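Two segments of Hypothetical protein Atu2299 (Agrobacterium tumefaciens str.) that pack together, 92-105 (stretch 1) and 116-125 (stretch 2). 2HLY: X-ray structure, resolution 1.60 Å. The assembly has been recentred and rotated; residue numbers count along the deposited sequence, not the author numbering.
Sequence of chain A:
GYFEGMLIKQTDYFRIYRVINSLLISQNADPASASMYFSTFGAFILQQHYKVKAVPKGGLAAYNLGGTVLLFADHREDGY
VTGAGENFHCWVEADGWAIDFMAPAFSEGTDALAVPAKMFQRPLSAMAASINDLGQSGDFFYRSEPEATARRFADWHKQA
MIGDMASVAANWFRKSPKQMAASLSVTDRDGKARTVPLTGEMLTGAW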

# COMPACT_ATOMS: atom_id res chain seq x y z
N VAL A 92 -6.13 -0.07 -1.84
CA VAL A 92 -7.06 -1.10 -1.39
C VAL A 92 -8.39 -0.46 -1.04
O VAL A 92 -8.42 0.65 -0.49
CB VAL A 92 -6.50 -1.83 -0.14
CG1 VAL A 92 -7.49 -2.88 0.36
CG2 VAL A 92 -5.20 -2.50 -0.50
N GLU A 93 -9.48 -1.14 -1.40
CA GLU A 93 -10.82 -0.76 -0.97
C GLU A 93 -11.34 -1.90 -0.12
O GLU A 93 -11.41 -3.04 -0.57
CB GLU A 93 -11.69 -0.50 -2.19
CG GLU A 93 -11.15 0.67 -2.99
CD GLU A 93 -12.07 1.15 -4.09
OE1 GLU A 93 -13.19 0.59 -4.23
OE2 GLU A 93 -11.65 2.09 -4.80
N ALA A 94 -11.65 -1.60 1.14
CA ALA A 94 -12.06 -2.67 2.06
C ALA A 94 -13.12 -2.17 3.01
O ALA A 94 -12.87 -1.24 3.77
CB ALA A 94 -10.86 -3.17 2.85
N ASP A 95 -14.30 -2.80 2.99
CA ASP A 95 -15.36 -2.47 3.95
C ASP A 95 -15.68 -0.98 3.90
O ASP A 95 -16.02 -0.37 4.93
CB ASP A 95 -14.89 -2.86 5.37
CG ASP A 95 -15.96 -3.58 6.18
OD1 ASP A 95 -16.95 -4.06 5.59
OD2 ASP A 95 -15.79 -3.67 7.41
N GLY A 96 -15.56 -0.40 2.70
CA GLY A 96 -15.83 1.02 2.47
C GLY A 96 -14.62 1.93 2.62
O GLY A 96 -14.64 3.07 2.14
N TRP A 97 -13.56 1.43 3.26
CA TRP A 97 -12.35 2.21 3.51
C TRP A 97 -11.42 2.21 2.31
O TRP A 97 -11.24 1.17 1.67
CB TRP A 97 -11.58 1.67 4.74
CG TRP A 97 -12.32 1.89 6.00
CD1 TRP A 97 -13.26 1.06 6.56
CD2 TRP A 97 -12.28 3.06 6.83
NE1 TRP A 97 -13.77 1.63 7.71
CE2 TRP A 97 -13.19 2.86 7.89
CE3 TRP A 97 -11.54 4.24 6.78
CZ2 TRP A 97 -13.39 3.82 8.89
CZ3 TRP A 97 -11.74 5.20 7.78
CH2 TRP A 97 -12.66 4.97 8.82
N ALA A 98 -10.83 3.37 2.04
CA ALA A 98 -9.68 3.48 1.13
C ALA A 98 -8.44 3.39 2.00
O ALA A 98 -8.25 4.20 2.93
CB ALA A 98 -9.70 4.82 0.41
N ILE A 99 -7.59 2.41 1.70
CA ILE A 99 -6.36 2.24 2.43
C ILE A 99 -5.20 2.17 1.44
O ILE A 99 -5.24 1.39 0.48
CB ILE A 99 -6.39 0.97 3.31
CG1 ILE A 99 -7.65 0.98 4.19
CG2 ILE A 99 -5.15 0.94 4.20
CD1 ILE A 99 -7.89 -0.26 5.01
N ASP A 100 -4.19 3.00 1.67
CA ASP A 100 -3.00 2.94 0.82
C ASP A 100 -1.83 2.57 1.72
O ASP A 100 -1.26 3.42 2.40
CB ASP A 100 -2.76 4.27 0.10
CG ASP A 100 -1.73 4.16 -1.00
OD1 ASP A 100 -0.84 3.28 -0.89
OD2 ASP A 100 -1.83 4.93 -1.98
N PHE A 101 -1.50 1.28 1.75
CA PHE A 101 -0.41 0.82 2.62
C PHE A 101 0.97 1.32 2.19
O PHE A 101 1.92 1.18 2.96
CB PHE A 101 -0.39 -0.71 2.72
CG PHE A 101 -1.56 -1.27 3.45
CD1 PHE A 101 -1.61 -1.17 4.83
CD2 PHE A 101 -2.58 -1.93 2.77
CE1 PHE A 101 -2.71 -1.70 5.53
CE2 PHE A 101 -3.67 -2.46 3.47
CZ PHE A 101 -3.72 -2.37 4.85
N MET A 102 1.08 1.88 0.98
CA MET A 102 2.35 2.42 0.51
C MET A 102 2.62 3.81 1.08
O MET A 102 3.73 4.31 0.94
CB MET A 102 2.39 2.49 -1.02
CG MET A 102 3.77 2.77 -1.58
SD MET A 102 3.70 2.69 -3.36
CE MET A 102 5.25 3.53 -3.80
N ALA A 103 1.61 4.44 1.68
CA ALA A 103 1.74 5.86 2.01
C ALA A 103 3.02 6.22 2.80
O ALA A 103 3.62 7.28 2.54
CB ALA A 103 0.47 6.40 2.71
N PRO A 104 3.43 5.39 3.79
CA PRO A 104 4.68 5.74 4.51
C PRO A 104 5.93 5.83 3.61
O PRO A 104 6.93 6.44 4.02
CB PRO A 104 4.81 4.62 5.56
CG PRO A 104 3.37 4.14 5.77
CD PRO A 104 2.79 4.19 4.37
N ALA A 105 5.86 5.25 2.41
CA ALA A 105 6.97 5.27 1.47
C ALA A 105 6.91 6.45 0.51
O ALA A 105 7.78 6.57 -0.37
CB ALA A 105 7.01 3.95 0.69
N PRO A 116 6.04 13.81 4.23
CA PRO A 116 6.17 13.04 5.47
C PRO A 116 5.62 11.63 5.30
O PRO A 116 4.82 11.38 4.39
CB PRO A 116 5.27 13.80 6.46
CG PRO A 116 5.03 15.12 5.86
CD PRO A 116 5.11 14.94 4.39
N ALA A 117 6.06 10.72 6.16
CA ALA A 117 5.53 9.35 6.18
C ALA A 117 4.39 9.28 7.19
O ALA A 117 4.61 9.41 8.40
CB ALA A 117 6.64 8.37 6.55
N LYS A 118 3.16 9.08 6.70
CA LYS A 118 2.00 8.96 7.58
C LYS A 118 1.03 7.89 7.06
O LYS A 118 1.11 7.48 5.90
CB LYS A 118 1.23 10.29 7.72
CG LYS A 118 2.04 11.49 8.21
CD LYS A 118 1.13 12.69 8.41
CE LYS A 118 1.91 13.95 8.73
NZ LYS A 118 1.00 15.06 9.11
N MET A 119 0.12 7.45 7.92
CA MET A 119 -0.92 6.51 7.49
C MET A 119 -1.91 7.15 6.52
O MET A 119 -2.34 8.27 6.75
CB MET A 119 -1.69 6.01 8.71
CG MET A 119 -2.91 5.19 8.34
SD MET A 119 -3.77 4.40 9.70
CE MET A 119 -4.59 5.79 10.45
N PHE A 120 -2.31 6.40 5.48
CA PHE A 120 -3.50 6.77 4.70
C PHE A 120 -4.59 5.70 4.82
O PHE A 120 -4.48 4.60 4.29
CB PHE A 120 -3.21 7.03 3.21
CG PHE A 120 -4.41 7.59 2.52
CD1 PHE A 120 -4.64 8.97 2.52
CD2 PHE A 120 -5.37 6.74 1.96
CE1 PHE A 120 -5.80 9.51 1.93
CE2 PHE A 120 -6.54 7.26 1.39
CZ PHE A 120 -6.74 8.65 1.37
N GLN A 121 -5.65 6.05 5.54
CA GLN A 121 -6.81 5.18 5.72
C GLN A 121 -8.00 6.13 5.93
O GLN A 121 -8.10 6.80 6.98
CB GLN A 121 -6.62 4.28 6.95
CG GLN A 121 -7.85 3.37 7.20
CD GLN A 121 -7.78 2.51 8.45
OE1 GLN A 121 -8.71 1.74 8.69
NE2 GLN A 121 -6.71 2.63 9.24
N ARG A 122 -8.87 6.21 4.93
CA ARG A 122 -9.99 7.17 4.95
C ARG A 122 -11.23 6.55 4.30
O ARG A 122 -11.10 5.68 3.44
CB ARG A 122 -9.61 8.46 4.20
CG ARG A 122 -8.37 9.21 4.73
CD ARG A 122 -8.33 10.67 4.25
NE ARG A 122 -9.49 11.39 4.77
CZ ARG A 122 -10.24 12.26 4.08
NH1 ARG A 122 -9.95 12.60 2.82
NH2 ARG A 122 -11.30 12.81 4.66
N PRO A 123 -12.43 7.01 4.68
CA PRO A 123 -13.62 6.44 4.05
C PRO A 123 -13.66 6.75 2.55
O PRO A 123 -13.36 7.88 2.15
CB PRO A 123 -14.80 7.14 4.76
CG PRO A 123 -14.21 7.65 6.06
CD PRO A 123 -12.78 8.02 5.69
N LEU A 124 -14.01 5.77 1.73
CA LEU A 124 -14.17 6.04 0.29
C LEU A 124 -15.22 7.12 0.05
O LEU A 124 -15.12 7.91 -0.91
CB LEU A 124 -14.56 4.76 -0.46
CG LEU A 124 -13.41 3.84 -0.84
CD1 LEU A 124 -13.96 2.47 -1.21
CD2 LEU A 124 -12.64 4.44 -2.00
N SER A 125 -16.22 7.17 0.93
CA SER A 125 -17.28 8.17 0.86
C SER A 125 -16.76 9.62 1.00
O SER A 125 -17.46 10.57 0.67
CB SER A 125 -18.33 7.88 1.94
OG SER A 125 -17.72 7.84 3.22
O HOH W 1 2.92 9.61 3.74

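The strand through W97-I99 and the strand through Q121-P123 run antiparallel, their axes at 167° and 4.5 Å at closest approach. Register follows from the hydrogen bonds: A98 N to R122 O is 2.7 Å and R122 N to A98 O is 2.9 Å, the reciprocal pair expected of an antiparallel ladder. L124 N to G96 O (2.8 Å, 160° at the hydrogen) extends the bonding into the type I' turn A94-W97, and D100 N to F120 O (3.1 Å) extends it the other way. Between them, I99 and Q121 form a non-hydrogen-bonded pair, with CA atoms 4.4 Å apart.

Side chains alternate across the sheet. On the face of A98 and F120, the small methyl of A98 leaves room for two larger neighbours: A98 CB lies 4.1 Å from F120 CE2 and 3.8 Å from L124 CD2. F120 adopts chi1 t (-172°) with chi2 86°, which places its ring beside A98 and D100; D100 N lies at the ring edge. A103 CB closes on F120 CB at 3.8 Å. D100 starts on the same face with chi1 t (-168°), but its carboxylate leaves stretch 2 behind, and OD1 accepts from M102 N (3.0 Å) within the type I turn D100-A103.

The opposite face pairs I99 with Q121, I99 CG1 to Q121 CG being 3.8 Å. Q121 is fully extended (chi1 178°, chi2 -176°), and its OE1 lies over one face of the W97 ring; Q121 NE2 makes a weak bond to M119 SD (3.5 Å). The CA-to-CB bond of W97 points away from stretch 2, yet chi1 m and chi2 87° bring the indole back, with W97 CZ3 3.7 Å from P123 CD.

Beyond the strands, P104 CB meets A117 CB at 4.3 Å. Water 1 bridges the backbones, donating to A103 O and P116 O (both 2.7 Å) and accepting from K118 N (3.0 Å).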